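Local coordinates for protein argininosuccinate lyase (Chelativorans sp., PDB 6RXA) that probably cleaves argininosuccinate to fumarate and arginine, and is known as EDDS lyase, a C-N lyase of the aspartase/fumarase superfamily, at residues A[365-368]-A[369-372]. The protein carries 2 engineered substitutions. Numbering follows the deposited sequence.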
ATOM      1  N   SER A 365      25.539  12.851 -26.458  1.00 15.52           N
ATOM      2  CA  SER A 365      24.338  12.135 -26.865  1.00 15.48           C
ATOM      3  C   SER A 365      24.336  11.769 -28.350  1.00 16.11           C
ATOM      4  O   SER A 365      23.510  10.944 -28.764  1.00 16.03           O
ATOM      5  CB  SER A 365      23.096  12.953 -26.507  1.00 15.59           C
ATOM      6  OG  SER A 365      22.932  14.041 -27.387  1.00 15.56           O
ATOM      7  N   THR A 366      25.207  12.368 -29.157  1.00 16.17           N
ATOM      8  CA  THR A 366      25.295  12.041 -30.581  1.00 17.18           C
ATOM      9  C   THR A 366      26.141  10.805 -30.864  1.00 18.07           C
ATOM     10  O   THR A 366      26.336  10.466 -32.036  1.00 18.99           O
ATOM     11  CB  THR A 366      25.853  13.246 -31.346  1.00 18.56           C
ATOM     12  OG1 THR A 366      27.107  13.628 -30.761  1.00 18.90           O
ATOM     13  CG2 THR A 366      24.875  14.414 -31.279  1.00 18.80           C
ATOM     14  N   MET A 367      26.630  10.093 -29.848  1.00 17.51           N
ATOM     15  CA  MET A 367      27.560   9.002 -30.119  1.00 18.49           C
ATOM     16  C   MET A 367      26.890   7.795 -30.780  1.00 19.23           C
ATOM     17  O   MET A 367      27.570   7.036 -31.483  1.00 19.54           O
ATOM     18  CB  MET A 367      28.290   8.578 -28.846  1.00 18.40           C
ATOM     19  CG  MET A 367      29.237   9.624 -28.303  1.00 19.75           C
ATOM     20  SD  MET A 367      30.557  10.045 -29.453  1.00 21.15           S
ATOM     21  CE  MET A 367      30.092  11.720 -29.898  1.00 27.96           C
ATOM     22  N   THR A 368      25.588   7.583 -30.569  1.00 18.51           N
ATOM     23  CA  THR A 368      24.928   6.484 -31.266  1.00 19.09           C
ATOM     24  C   THR A 368      24.988   6.698 -32.768  1.00 20.78           C
ATOM     25  O   THR A 368      25.309   5.779 -33.527  1.00 19.67           O
ATOM     26  CB  THR A 368      23.472   6.331 -30.843  1.00 18.71           C
ATOM     27  OG1 THR A 368      23.382   6.006 -29.459  1.00 16.38           O
ATOM     28  CG2 THR A 368      22.832   5.192 -31.651  1.00 20.23           C
ATOM     29  N   ASP A 369      24.709   7.921 -33.218  1.00 21.44           N
ATOM     30  CA  ASP A 369      24.766   8.176 -34.654  1.00 22.58           C
ATOM     31  C   ASP A 369      26.171   7.984 -35.205  1.00 21.91           C
ATOM     32  O   ASP A 369      26.341   7.505 -36.330  1.00 22.36           O
ATOM     33  CB  ASP A 369      24.216   9.551 -35.000  1.00 22.82           C
ATOM     34  CG  ASP A 369      22.720   9.519 -35.201  1.00 23.39           C
ATOM     35  OD1 ASP A 369      22.097   8.554 -34.707  1.00 23.27           O
ATOM     36  OD2 ASP A 369      22.171  10.431 -35.862  1.00 22.56           O
ATOM     37  N   LEU A 370      27.204   8.350 -34.435  1.00 20.91           N
ATOM     38  CA  LEU A 370      28.571   8.059 -34.873  1.00 22.35           C
ATOM     39  C   LEU A 370      28.792   6.552 -35.022  1.00 23.13           C
ATOM     40  O   LEU A 370      29.397   6.096 -36.006  1.00 23.06           O
ATOM     41  CB  LEU A 370      29.575   8.692 -33.907  1.00 23.28           C
ATOM     42  CG  LEU A 370      31.056   8.654 -34.292  1.00 26.09           C
ATOM     43  CD1 LEU A 370      31.293   9.470 -35.560  1.00 28.92           C
ATOM     44  CD2 LEU A 370      31.935   9.164 -33.160  1.00 25.85           C
ATOM     45  N   THR A 371      28.275   5.761 -34.074  1.00 23.18           N
ATOM     46  CA  THR A 371      28.405   4.305 -34.131  1.00 24.76           C
ATOM     47  C   THR A 371      27.634   3.720 -35.313  1.00 25.33           C
ATOM     48  O   THR A 371      28.145   2.851 -36.037  1.00 24.28           O
ATOM     49  CB  THR A 371      27.868   3.704 -32.825  1.00 23.73           C
ATOM     50  OG1 THR A 371      28.453   4.358 -31.687  1.00 22.53           O
ATOM     51  CG2 THR A 371      28.163   2.206 -32.752  1.00 24.07           C
ATOM     52  N   ASP A 372      26.379   4.150 -35.496  1.00 25.84           N
ATOM     53  CA  ASP A 372      25.580   3.662 -36.613  1.00 25.23           C
ATOM     54  C   ASP A 372      26.245   3.994 -37.939  1.00 26.91           C
ATOM     55  O   ASP A 372      26.159   3.213 -38.899  1.00 26.27           O
ATOM     56  CB  ASP A 372      24.193   4.309 -36.591  1.00 23.70           C
ATOM     57  CG  ASP A 372      23.243   3.694 -35.568  1.00 25.54           C
ATOM     58  OD1 ASP A 372      23.339   2.488 -35.273  1.00 26.40           O
ATOM     59  OD2 ASP A 372      22.363   4.428 -35.079  1.00 25.99           O
TER
HETATM   60  O   HOH W   1      23.048   9.621 -31.254  1.00 17.18           O
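T371 turns its hydroxyl back along the helix onto the carbonyl of M367, and this first turn of helix 367-378 is a compact example of a side chain doubling a backbone bond. T371 OG1 stands anti to its own carbonyl carbon (chi1 -51°), a rotation that brings it, as the donor, to 2.8 Å from M367 O. T371 N lies 3.0 Å from M367 O, and the two donors approach from opposite faces of the carbonyl plane, the hydroxyl tilted 32° from it. A valine in place of T371 would keep the branched bulk but would probably leave M367 O with T371 N alone, losing the donor on the other face of the carbonyl.

Next along the helix, D372 N meets T368 O at 2.8 Å in a nearly straight bond. Their side chains lie side by side and point the same way: the methyl CG2 of T368, anti to the backbone N, comes alongside the carboxylate, 3.5 Å from D372 OD2. That carboxylate's other oxygen accepts from W208 of the third subunit. M367 and L370 likewise run in one direction, M367 SD passing L370 CD2 at 4.1 Å, and L370 continues onto I430 and A433 of helix 427-434.

At the start of the helix the pairing is looser. L370 N makes only a weak bond to T366 O, while a water accepts from D369 N and donates to S365 O, bridging the incoming loop to the first turn. The D369 carboxylate forms salt bridges with R442 and R443.

Such bonding of a threonine hydroxyl to the carbonyl four residues earlier (i to i-4) is characteristic of threonine within alpha-helices, here in the buried N-terminal turn of a helix of the argininosuccinate lyase C-terminal family region, where T371 also packs on P284 of the second subunit.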